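Local coordinates for protein glycosyl transferase family 8 (Streptococcus pneumoniae, PDB 5GVV) that transfers galactose from UDP-galactose to the terminal glucose of the already glycosylated serine-rich repeat protein PsrP, at residues Y91-F96 with I148-W153; Q279-T284 with I341-Y346; L335-V340 with V362-K367. All coordinates share one frame; numbering follows the deposited sequence.

Contact 1. Residues Y91-F96 with I148-W153; sequences YFIPDF and INNKKW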
loop_
_atom_site.group_PDB
_atom_site.type_symbol
_atom_site.label_atom_id
_atom_site.label_comp_id
_atom_site.label_asym_id
_atom_site.label_seq_id
_atom_site.Cartn_x
_atom_site.Cartn_y
_atom_site.Cartn_z
ATOM N N TYR A 91 16.752 -12.853 12.121
ATOM C CA TYR A 91 17.446 -13.547 13.202
ATOM C C TYR A 91 16.499 -14.494 13.950
ATOM O O TYR A 91 16.903 -15.579 14.381
ATOM C CB TYR A 91 18.042 -12.545 14.202
ATOM C CG TYR A 91 19.165 -11.667 13.677
ATOM C CD1 TYR A 91 19.726 -11.884 12.426
ATOM C CD2 TYR A 91 19.672 -10.624 14.448
ATOM C CE1 TYR A 91 20.753 -11.082 11.949
ATOM C CE2 TYR A 91 20.695 -9.816 13.978
ATOM C CZ TYR A 91 21.234 -10.053 12.729
ATOM O OH TYR A 91 22.257 -9.259 12.257
ATOM N N PHE A 92 15.238 -14.082 14.091
ATOM C CA PHE A 92 14.273 -14.807 14.926
ATOM C C PHE A 92 13.526 -15.912 14.182
ATOM O O PHE A 92 12.552 -16.462 14.696
ATOM C CB PHE A 92 13.259 -13.833 15.537
ATOM C CG PHE A 92 13.883 -12.758 16.382
ATOM C CD1 PHE A 92 14.179 -12.993 17.717
ATOM C CD2 PHE A 92 14.170 -11.511 15.840
ATOM C CE1 PHE A 92 14.751 -12.004 18.502
ATOM C CE2 PHE A 92 14.742 -10.516 16.616
ATOM C CZ PHE A 92 15.032 -10.762 17.950
ATOM N N ILE A 93 13.979 -16.235 12.977
ATOM C CA ILE A 93 13.345 -17.286 12.177
ATOM C C ILE A 93 13.115 -18.615 12.919
ATOM O O ILE A 93 11.992 -19.124 12.927
ATOM C CB ILE A 93 14.077 -17.503 10.821
ATOM C CG1 ILE A 93 13.740 -16.365 9.850
ATOM C CG2 ILE A 93 13.688 -18.833 10.199
ATOM C CD1 ILE A 93 14.586 -16.356 8.581
ATOM N N PRO A 94 14.158 -19.172 13.567
ATOM C CA PRO A 94 13.919 -20.479 14.194
ATOM C C PRO A 94 13.026 -20.418 15.433
ATOM O O PRO A 94 12.726 -21.461 16.016
ATOM C CB PRO A 94 15.331 -20.949 14.574
ATOM C CG PRO A 94 16.102 -19.697 14.775
ATOM C CD PRO A 94 15.552 -18.722 13.759
ATOM N N ASP A 95 12.594 -19.223 15.825
ATOM C CA ASP A 95 11.670 -19.084 16.945
ATOM C C ASP A 95 10.213 -19.261 16.506
ATOM O O ASP A 95 9.321 -19.417 17.346
ATOM C CB ASP A 95 11.856 -17.727 17.636
ATOM C CG ASP A 95 13.161 -17.636 18.408
ATOM O OD1 ASP A 95 13.604 -18.672 18.949
ATOM O OD2 ASP A 95 13.744 -16.530 18.477
ATOM N N PHE A 96 9.977 -19.247 15.194
ATOM C CA PHE A 96 8.622 -19.362 14.657
ATOM C C PHE A 96 8.424 -20.561 13.735
ATOM O O PHE A 96 7.379 -21.213 13.771
ATOM C CB PHE A 96 8.242 -18.091 13.890
ATOM C CG PHE A 96 8.176 -16.857 14.746
ATOM C CD1 PHE A 96 9.259 -15.985 14.805
ATOM C CD2 PHE A 96 7.037 -16.564 15.488
ATOM C CE1 PHE A 96 9.208 -14.842 15.587
ATOM C CE2 PHE A 96 6.977 -15.421 16.271
ATOM C CZ PHE A 96 8.066 -14.560 16.320
ATOM N N ILE A 148 17.519 -22.059 4.375
ATOM C CA ILE A 148 17.987 -22.169 5.753
ATOM C C ILE A 148 17.790 -23.557 6.372
ATOM O O ILE A 148 16.703 -24.132 6.299
ATOM C CB ILE A 148 17.301 -21.102 6.632
ATOM C CG1 ILE A 148 17.768 -19.703 6.219
ATOM C CG2 ILE A 148 17.579 -21.343 8.109
ATOM C CD1 ILE A 148 16.977 -18.561 6.841
ATOM N N ASN A 149 18.855 -24.086 6.969
ATOM C CA ASN A 149 18.769 -25.305 7.765
ATOM C C ASN A 149 18.201 -24.939 9.135
ATOM O O ASN A 149 18.949 -24.753 10.093
ATOM C CB ASN A 149 20.162 -25.927 7.904
ATOM C CG ASN A 149 20.137 -27.316 8.525
ATOM O OD1 ASN A 149 19.215 -27.676 9.260
ATOM N ND2 ASN A 149 21.169 -28.101 8.236
ATOM N N ASN A 150 16.877 -24.828 9.218
ATOM C CA ASN A 150 16.214 -24.335 10.426
ATOM C C ASN A 150 16.485 -25.162 11.688
ATOM O O ASN A 150 16.571 -24.617 12.791
ATOM C CB ASN A 150 14.708 -24.213 10.195
ATOM C CG ASN A 150 14.037 -23.323 11.225
ATOM O OD1 ASN A 150 14.618 -22.335 11.666
ATOM N ND2 ASN A 150 12.818 -23.674 11.621
ATOM N N LYS A 151 16.614 -26.474 11.527
ATOM C CA LYS A 151 16.885 -27.351 12.662
ATOM C C LYS A 151 18.231 -27.005 13.297
ATOM O O LYS A 151 18.337 -26.862 14.520
ATOM C CB LYS A 151 16.860 -28.813 12.218
ATOM C CG LYS A 151 16.992 -29.817 13.362
ATOM C CD LYS A 151 17.177 -31.235 12.829
ATOM C CE LYS A 151 18.148 -32.036 13.693
ATOM N NZ LYS A 151 18.520 -33.346 13.076
ATOM N N LYS A 152 19.249 -26.861 12.452
ATOM C CA LYS A 152 20.592 -26.500 12.899
ATOM C C LYS A 152 20.625 -25.127 13.572
ATOM O O LYS A 152 21.313 -24.937 14.579
ATOM C CB LYS A 152 21.562 -26.512 11.717
ATOM C CG LYS A 152 22.098 -27.884 11.338
ATOM C CD LYS A 152 23.547 -28.038 11.776
ATOM C CE LYS A 152 24.369 -26.811 11.404
ATOM N NZ LYS A 152 25.805 -26.938 11.796
ATOM N N TRP A 153 19.891 -24.176 12.997
ATOM C CA TRP A 153 19.747 -22.839 13.570
ATOM C C TRP A 153 19.149 -22.896 14.975
ATOM O O TRP A 153 19.464 -22.061 15.830
ATOM C CB TRP A 153 18.870 -21.968 12.667
ATOM C CG TRP A 153 19.571 -21.458 11.440
ATOM C CD1 TRP A 153 20.323 -22.184 10.560
ATOM C CD2 TRP A 153 19.568 -20.113 10.945
ATOM N NE1 TRP A 153 20.796 -21.369 9.556
ATOM C CE2 TRP A 153 20.345 -20.092 9.771
ATOM C CE3 TRP A 153 18.987 -18.920 11.386
ATOM C CZ2 TRP A 153 20.550 -18.927 9.030
ATOM C CZ3 TRP A 153 19.197 -17.764 10.651
ATOM C CH2 TRP A 153 19.970 -17.777 9.489
#
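Ile93 and Pro94 pack on Ile148, Asn150 and Trp153, pinning the loop before strand 101-105 to the strand-to-helix junction of the GT-A-type, family 8 domain. Strand 145-149 of the mixed sheet passes here into helix 150-155. The tight part is mostly apolar, with one buried amide oxygen in it. The Ile93 and Ile148 side chains meet tip to tip, CD1 of Ile93 3.7 Å from CD1 of Ile148; branched aliphatic chains suit this buried spot, where Tyr104 of strand 101-105 touches both. Pro94 crosses the Trp153 side chain, its CB 4.1 Å from Trp153 CB, while the ring CD approaches the indole obliquely at CE3. Proline is apt here because its compact ring offers a rigid apolar surface. Ile148 CG2 sits over one face of the indole, nearer its border than its middle, and NE1 is hydrogen-bonded to the backbone O of Tyr127. Asn150 belongs to the buried side, although its side chain is polar. CG is anti to the backbone N (chi1 -162°), which places it near Pro94; ND2 donates to Glu99 O, while OD1, buried without a hydrogen-bond partner, rests 3.2 Å from Pro94 CA and 3.3 Å from Pro94 CB. No hydrogen bond joins the two segments.

The outer side is looser and more polar. Asp95 directs its CB away from the helix and forms a salt bridge with Arg159, and exposed Lys151 also points away from the contact. Asn149 caps the helix: its OD1 accepts Lys152 N at 3.3 Å, the donor standing above the carbonyl plane.

Contact 2. Residues Q279-T284 with I341-Y346; sequences QCVNLT and IASDLY
Gln279 and Asp344 grip each other twice where strands 278-283 and 345-348 start to pair in parallel, as central neighbours in a Rossmann-like alpha/beta sheet of six parallel strands. Asp344 N donates to Gln279 O at 2.8 Å, and Gln279 N returns a bond to Asp344 OD2 at 2.9 Å, meeting the carboxylate on its anti side. Aspartate suits the turn because its short side chain can accept a backbone N-H near the start of the strand. Leu345 N adds a weak bond to Gln279 O. One step on, Val281 N donates to Leu345 O at 3.1 Å, in the carbonyl plane, which sets Cys280 beside Leu345 and Val281 beside Tyr346.

Side chains alternate between the faces. On one, Cys280 SG lies 4.0 Å from Leu345 CD2, two apolar groups meeting in a buried layer. On the other, Val281 puts CG1 between the backbone N and the carbonyl carbon (chi1 62°), where it touches both Tyr346 CD2 and Ser343 OG. That hydroxyl is hydrogen-bonded to Ile339 O of helix 333-342, which connects strands 325-328 and 345-348; Ile339 also packs on Val281.

Tyr346 spans both kinds of contact. Its CG is anti to the backbone N (chi1 -167°), and the ring extends beside the neighbouring strand, with Val281 O over one face, 3.5 Å above the plane on the CG and CD2 side. Ala358 and Val362 of helix 356-364 also touch this side chain. A tyrosine can pack like a phenylalanine yet still offer a polar end: Tyr346 OH accepts Leu283 N at 3.0 Å.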
loop_
_atom_site.group_PDB
_atom_site.type_symbol
_atom_site.label_atom_id
_atom_site.label_comp_id
_atom_site.label_asym_id
_atom_site.label_seq_id
_atom_site.Cartn_x
_atom_site.Cartn_y
_atom_site.Cartn_z
ATOM N N GLN A 279 -19.782 -14.000 19.880
ATOM C CA GLN A 279 -18.985 -12.796 20.109
ATOM C C GLN A 279 -18.823 -12.543 21.609
ATOM O O GLN A 279 -19.812 -12.359 22.326
ATOM C CB GLN A 279 -19.645 -11.584 19.437
ATOM C CG GLN A 279 -19.896 -11.758 17.929
ATOM C CD GLN A 279 -18.672 -11.469 17.071
ATOM O OE1 GLN A 279 -17.759 -10.755 17.485
ATOM N NE2 GLN A 279 -18.654 -12.023 15.862
ATOM N N CYS A 280 -17.581 -12.537 22.082
ATOM C CA CYS A 280 -17.310 -12.362 23.509
ATOM C C CYS A 280 -16.591 -11.048 23.777
ATOM O O CYS A 280 -15.837 -10.559 22.929
ATOM C CB CYS A 280 -16.473 -13.526 24.045
ATOM S SG CYS A 280 -17.355 -15.096 24.115
ATOM N N VAL A 281 -16.825 -10.474 24.955
ATOM C CA VAL A 281 -16.221 -9.193 25.290
ATOM C C VAL A 281 -15.701 -9.161 26.726
ATOM O O VAL A 281 -16.291 -9.758 27.641
ATOM C CB VAL A 281 -17.214 -8.028 25.031
ATOM C CG1 VAL A 281 -18.436 -8.172 25.911
ATOM C CG2 VAL A 281 -16.551 -6.679 25.248
ATOM N N ASN A 282 -14.571 -8.489 26.914
ATOM C CA ASN A 282 -14.066 -8.195 28.249
ATOM C C ASN A 282 -13.458 -6.805 28.265
ATOM O O ASN A 282 -12.875 -6.370 27.272
ATOM C CB ASN A 282 -13.024 -9.223 28.694
ATOM C CG ASN A 282 -12.303 -8.806 29.968
ATOM O OD1 ASN A 282 -11.167 -8.331 29.923
ATOM N ND2 ASN A 282 -12.969 -8.964 31.108
ATOM N N LEU A 283 -13.607 -6.109 29.386
ATOM C CA LEU A 283 -12.993 -4.804 29.580
ATOM C C LEU A 283 -11.944 -4.949 30.671
ATOM O O LEU A 283 -12.265 -5.337 31.799
ATOM C CB LEU A 283 -14.054 -3.781 30.005
ATOM C CG LEU A 283 -13.588 -2.418 30.521
ATOM C CD1 LEU A 283 -13.112 -1.524 29.387
ATOM C CD2 LEU A 283 -14.707 -1.735 31.299
ATOM N N THR A 284 -10.693 -4.652 30.342
ATOM C CA THR A 284 -9.610 -4.763 31.312
ATOM C C THR A 284 -8.865 -3.443 31.434
ATOM O O THR A 284 -8.863 -2.636 30.504
ATOM C CB THR A 284 -8.600 -5.852 30.896
ATOM O OG1 THR A 284 -7.539 -5.928 31.858
ATOM C CG2 THR A 284 -8.003 -5.535 29.527
ATOM N N ILE A 341 -23.332 -4.186 23.521
ATOM C CA ILE A 341 -24.608 -4.381 22.829
ATOM C C ILE A 341 -24.477 -5.400 21.695
ATOM O O ILE A 341 -25.378 -6.205 21.458
ATOM C CB ILE A 341 -25.133 -3.044 22.255
ATOM C CG1 ILE A 341 -25.443 -2.056 23.382
ATOM C CG2 ILE A 341 -26.369 -3.258 21.388
ATOM C CD1 ILE A 341 -25.856 -0.680 22.880
ATOM N N ALA A 342 -23.339 -5.370 21.011
ATOM C CA ALA A 342 -23.091 -6.250 19.872
ATOM C C ALA A 342 -22.609 -7.652 20.259
ATOM O O ALA A 342 -22.517 -8.535 19.400
ATOM C CB ALA A 342 -22.102 -5.596 18.927
ATOM N N SER A 343 -22.298 -7.864 21.535
ATOM C CA SER A 343 -21.739 -9.148 21.961
ATOM C C SER A 343 -22.803 -10.124 22.461
ATOM O O SER A 343 -23.933 -9.724 22.749
ATOM C CB SER A 343 -20.666 -8.932 23.027
ATOM O OG SER A 343 -19.645 -8.082 22.539
ATOM N N ASP A 344 -22.433 -11.401 22.547
ATOM C CA ASP A 344 -23.343 -12.453 22.990
ATOM C C ASP A 344 -23.087 -12.820 24.444
ATOM O O ASP A 344 -23.968 -13.351 25.125
ATOM C CB ASP A 344 -23.145 -13.716 22.147
ATOM C CG ASP A 344 -23.527 -13.527 20.697
ATOM O OD1 ASP A 344 -24.675 -13.114 20.433
ATOM O OD2 ASP A 344 -22.680 -13.800 19.818
ATOM N N LEU A 345 -21.875 -12.546 24.918
ATOM C CA LEU A 345 -21.449 -13.057 26.217
ATOM C C LEU A 345 -20.307 -12.234 26.799
ATOM O O LEU A 345 -19.298 -12.006 26.125
ATOM C CB LEU A 345 -21.003 -14.515 26.064
ATOM C CG LEU A 345 -20.372 -15.165 27.297
ATOM C CD1 LEU A 345 -21.401 -15.282 28.402
ATOM C CD2 LEU A 345 -19.817 -16.521 26.942
ATOM N N TYR A 346 -20.461 -11.785 28.043
ATOM C CA TYR A 346 -19.381 -11.067 28.711
ATOM C C TYR A 346 -18.482 -12.045 29.463
ATOM O O TYR A 346 -18.970 -12.917 30.186
ATOM C CB TYR A 346 -19.930 -10.000 29.672
ATOM C CG TYR A 346 -18.853 -9.043 30.135
ATOM C CD1 TYR A 346 -18.050 -9.342 31.231
ATOM C CD2 TYR A 346 -18.615 -7.857 29.454
ATOM C CE1 TYR A 346 -17.049 -8.481 31.641
ATOM C CE2 TYR A 346 -17.618 -6.991 29.855
ATOM C CZ TYR A 346 -16.841 -7.308 30.947
ATOM O OH TYR A 346 -15.841 -6.446 31.347
#

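Contact 3. Residues L335-V340 with V362-K367; sequences LLEQIV and VLKYKK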
loop_
_atom_site.group_PDB
_atom_site.type_symbol
_atom_site.label_atom_id
_atom_site.label_comp_id
_atom_site.label_asym_id
_atom_site.label_seq_id
_atom_site.Cartn_x
_atom_site.Cartn_y
_atom_site.Cartn_z
ATOM N N LEU A 335 -17.731 3.717 23.530
ATOM C CA LEU A 335 -17.322 2.741 22.519
ATOM C C LEU A 335 -17.445 1.314 23.059
ATOM O O LEU A 335 -17.907 0.412 22.354
ATOM C CB LEU A 335 -15.890 3.028 22.052
ATOM C CG LEU A 335 -15.695 4.479 21.592
ATOM C CD1 LEU A 335 -14.235 4.801 21.294
ATOM C CD2 LEU A 335 -16.554 4.761 20.376
ATOM N N LEU A 336 -17.034 1.116 24.310
ATOM C CA LEU A 336 -17.212 -0.167 24.985
ATOM C C LEU A 336 -18.697 -0.535 25.043
ATOM O O LEU A 336 -19.063 -1.691 24.826
ATOM C CB LEU A 336 -16.609 -0.108 26.395
ATOM C CG LEU A 336 -16.550 -1.335 27.319
ATOM C CD1 LEU A 336 -17.651 -1.310 28.360
ATOM C CD2 LEU A 336 -16.556 -2.661 26.551
ATOM N N GLU A 337 -19.555 0.447 25.319
ATOM C CA GLU A 337 -20.993 0.183 25.391
ATOM C C GLU A 337 -21.533 -0.403 24.085
ATOM O O GLU A 337 -22.349 -1.330 24.109
ATOM C CB GLU A 337 -21.776 1.449 25.768
ATOM C CG GLU A 337 -23.294 1.250 25.749
ATOM C CD GLU A 337 -24.071 2.428 26.315
ATOM O OE1 GLU A 337 -23.648 3.589 26.125
ATOM O OE2 GLU A 337 -25.123 2.183 26.939
ATOM N N GLN A 338 -21.077 0.128 22.949
ATOM C CA GLN A 338 -21.556 -0.349 21.654
ATOM C C GLN A 338 -21.075 -1.770 21.369
ATOM O O GLN A 338 -21.786 -2.559 20.740
ATOM C CB GLN A 338 -21.127 0.596 20.525
ATOM C CG GLN A 338 -21.752 1.991 20.611
ATOM C CD GLN A 338 -23.263 1.937 20.757
ATOM O OE1 GLN A 338 -23.950 1.292 19.965
ATOM N NE2 GLN A 338 -23.788 2.602 21.781
ATOM N N ILE A 339 -19.868 -2.091 21.827
ATOM C CA ILE A 339 -19.331 -3.443 21.676
ATOM C C ILE A 339 -20.122 -4.433 22.536
ATOM O O ILE A 339 -20.410 -5.549 22.099
ATOM C CB ILE A 339 -17.822 -3.503 22.020
ATOM C CG1 ILE A 339 -17.032 -2.623 21.048
ATOM C CG2 ILE A 339 -17.296 -4.942 21.964
ATOM C CD1 ILE A 339 -15.549 -2.482 21.374
ATOM N N VAL A 340 -20.481 -4.021 23.749
ATOM C CA VAL A 340 -21.272 -4.875 24.634
ATOM C C VAL A 340 -22.633 -5.206 24.014
ATOM O O VAL A 340 -23.035 -6.371 23.975
ATOM C CB VAL A 340 -21.457 -4.243 26.030
ATOM C CG1 VAL A 340 -22.364 -5.113 26.891
ATOM C CG2 VAL A 340 -20.105 -4.072 26.714
ATOM N N VAL A 362 -23.932 -4.734 30.917
ATOM C CA VAL A 362 -24.264 -6.161 30.869
ATOM C C VAL A 362 -25.708 -6.430 31.313
ATOM O O VAL A 362 -26.454 -7.132 30.627
ATOM C CB VAL A 362 -23.285 -7.003 31.716
ATOM C CG1 VAL A 362 -23.854 -8.385 31.983
ATOM C CG2 VAL A 362 -21.942 -7.118 31.013
ATOM N N LEU A 363 -26.093 -5.864 32.455
ATOM C CA LEU A 363 -27.458 -5.995 32.969
ATOM C C LEU A 363 -28.492 -5.354 32.047
ATOM O O LEU A 363 -29.513 -5.958 31.709
ATOM C CB LEU A 363 -27.555 -5.351 34.350
ATOM C CG LEU A 363 -27.238 -6.241 35.545
ATOM C CD1 LEU A 363 -27.166 -5.426 36.833
ATOM C CD2 LEU A 363 -28.281 -7.340 35.659
ATOM N N LYS A 364 -28.211 -4.116 31.660
ATOM C CA LYS A 364 -29.108 -3.304 30.846
ATOM C C LYS A 364 -29.463 -3.976 29.520
ATOM O O LYS A 364 -30.614 -3.932 29.082
ATOM C CB LYS A 364 -28.453 -1.941 30.612
ATOM C CG LYS A 364 -29.240 -0.953 29.772
ATOM C CD LYS A 364 -28.645 0.442 29.937
ATOM C CE LYS A 364 -28.933 1.335 28.745
ATOM N NZ LYS A 364 -30.383 1.596 28.551
ATOM N N TYR A 365 -28.485 -4.624 28.896
ATOM C CA TYR A 365 -28.714 -5.257 27.602
ATOM C C TYR A 365 -28.915 -6.777 27.716
ATOM O O TYR A 365 -28.870 -7.504 26.718
ATOM C CB TYR A 365 -27.594 -4.872 26.626
ATOM C CG TYR A 365 -27.470 -3.364 26.455
ATOM C CD1 TYR A 365 -28.454 -2.639 25.798
ATOM C CD2 TYR A 365 -26.373 -2.669 26.958
ATOM C CE1 TYR A 365 -28.355 -1.264 25.644
ATOM C CE2 TYR A 365 -26.261 -1.294 26.808
ATOM C CZ TYR A 365 -27.257 -0.598 26.152
ATOM O OH TYR A 365 -27.150 0.768 25.998
ATOM N N LYS A 366 -29.161 -7.235 28.943
ATOM C CA LYS A 366 -29.481 -8.638 29.229
ATOM C C LYS A 366 -28.461 -9.632 28.690
ATOM O O LYS A 366 -28.837 -10.629 28.067
ATOM C CB LYS A 366 -30.866 -9.016 28.693
ATOM C CG LYS A 366 -32.022 -8.731 29.642
ATOM C CD LYS A 366 -32.605 -7.359 29.385
ATOM C CE LYS A 366 -32.974 -7.189 27.918
ATOM N NZ LYS A 366 -33.248 -5.768 27.554
ATOM N N LYS A 367 -27.180 -9.376 28.941
ATOM C CA LYS A 367 -26.127 -10.263 28.458
ATOM C C LYS A 367 -25.719 -11.246 29.550
ATOM O O LYS A 367 -25.564 -10.858 30.710
ATOM C CB LYS A 367 -24.917 -9.445 28.005
ATOM C CG LYS A 367 -25.237 -8.376 26.955
ATOM C CD LYS A 367 -25.650 -8.994 25.622
ATOM C CE LYS A 367 -25.976 -7.918 24.590
ATOM N NZ LYS A 367 -26.263 -8.513 23.250
#
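The phenol ring of Tyr365 meets Glu337 at its edge, where the carboxylate OE2 lies in the ring plane, and carries Lys364 CG over the centre of one face, 4.0 Å above it. Carboxylate and ring planes are turned 61° apart, and the two side chains cross at about a right angle. Tyr365 OH donates to Glu337 OE2 at 2.6 Å, approaching from above the carboxylate plane. Glu337 can span the gap between the helices because its CG is anti to the backbone N (chi1 175°) and the chain continues extended; its methylene CG also comes within 4.0 Å of Tyr365 CE2.

This joins two successive helices of the parallel alpha/beta domain, 333-342 and 356-364, near the C-terminal end of the second. That helix finishes in a Schellman motif: Lys367 N bonds to Val362 O and Lys366 N to Leu363 O, with Lys366 at positive phi as the C-prime residue. The turn brings Tyr365 and Lys367 round to face helix 333-342, whose Leu335 and Gln338 pack on Phe215 of the second subunit.

Deeper in, Val340 presents CG1 to Val362 N and to Lys367 CG, each at 4.3 Å, and also packs on Phe361. A short branched chain suits this buried place between helices. Lys367 bends at chi2 (-67°), and its CE passes 3.4 Å from Val340 O, while the ammonium NZ is held by the backbone O atoms of Ser343 and Ile341.

Val340 and Val362 thus give the buried apolar part, and Tyr365-Glu337 and Lys367 NZ the polar links. Lys364 NZ, 5.5 Å from Glu337 OE2 and too far for a salt bridge, would probably still favour the charged carboxylate, and the Lys367 ammonium is probably favourable at the C-terminal end of helix 333-342.

Contact 1 comes first along the chain and closes before the others open; it belongs to the family 8 glycosyltransferase region, which binds UDP and manganese. Contacts 2 and 3 lie on the opposite side of the chain's centre, in the parallel alpha/beta portion, with centres about 39 and 45 Å from that of contact 1. They are themselves only about 7 Å apart, centre to centre, and their segments alternate along the chain. Both use helix 333-342, while strand 345-348 leads on to helix 356-364, so sheet pairing and helix packing belong to one continuous unit. Contacts 2 and 3 lie away from the UDP and manganese sites.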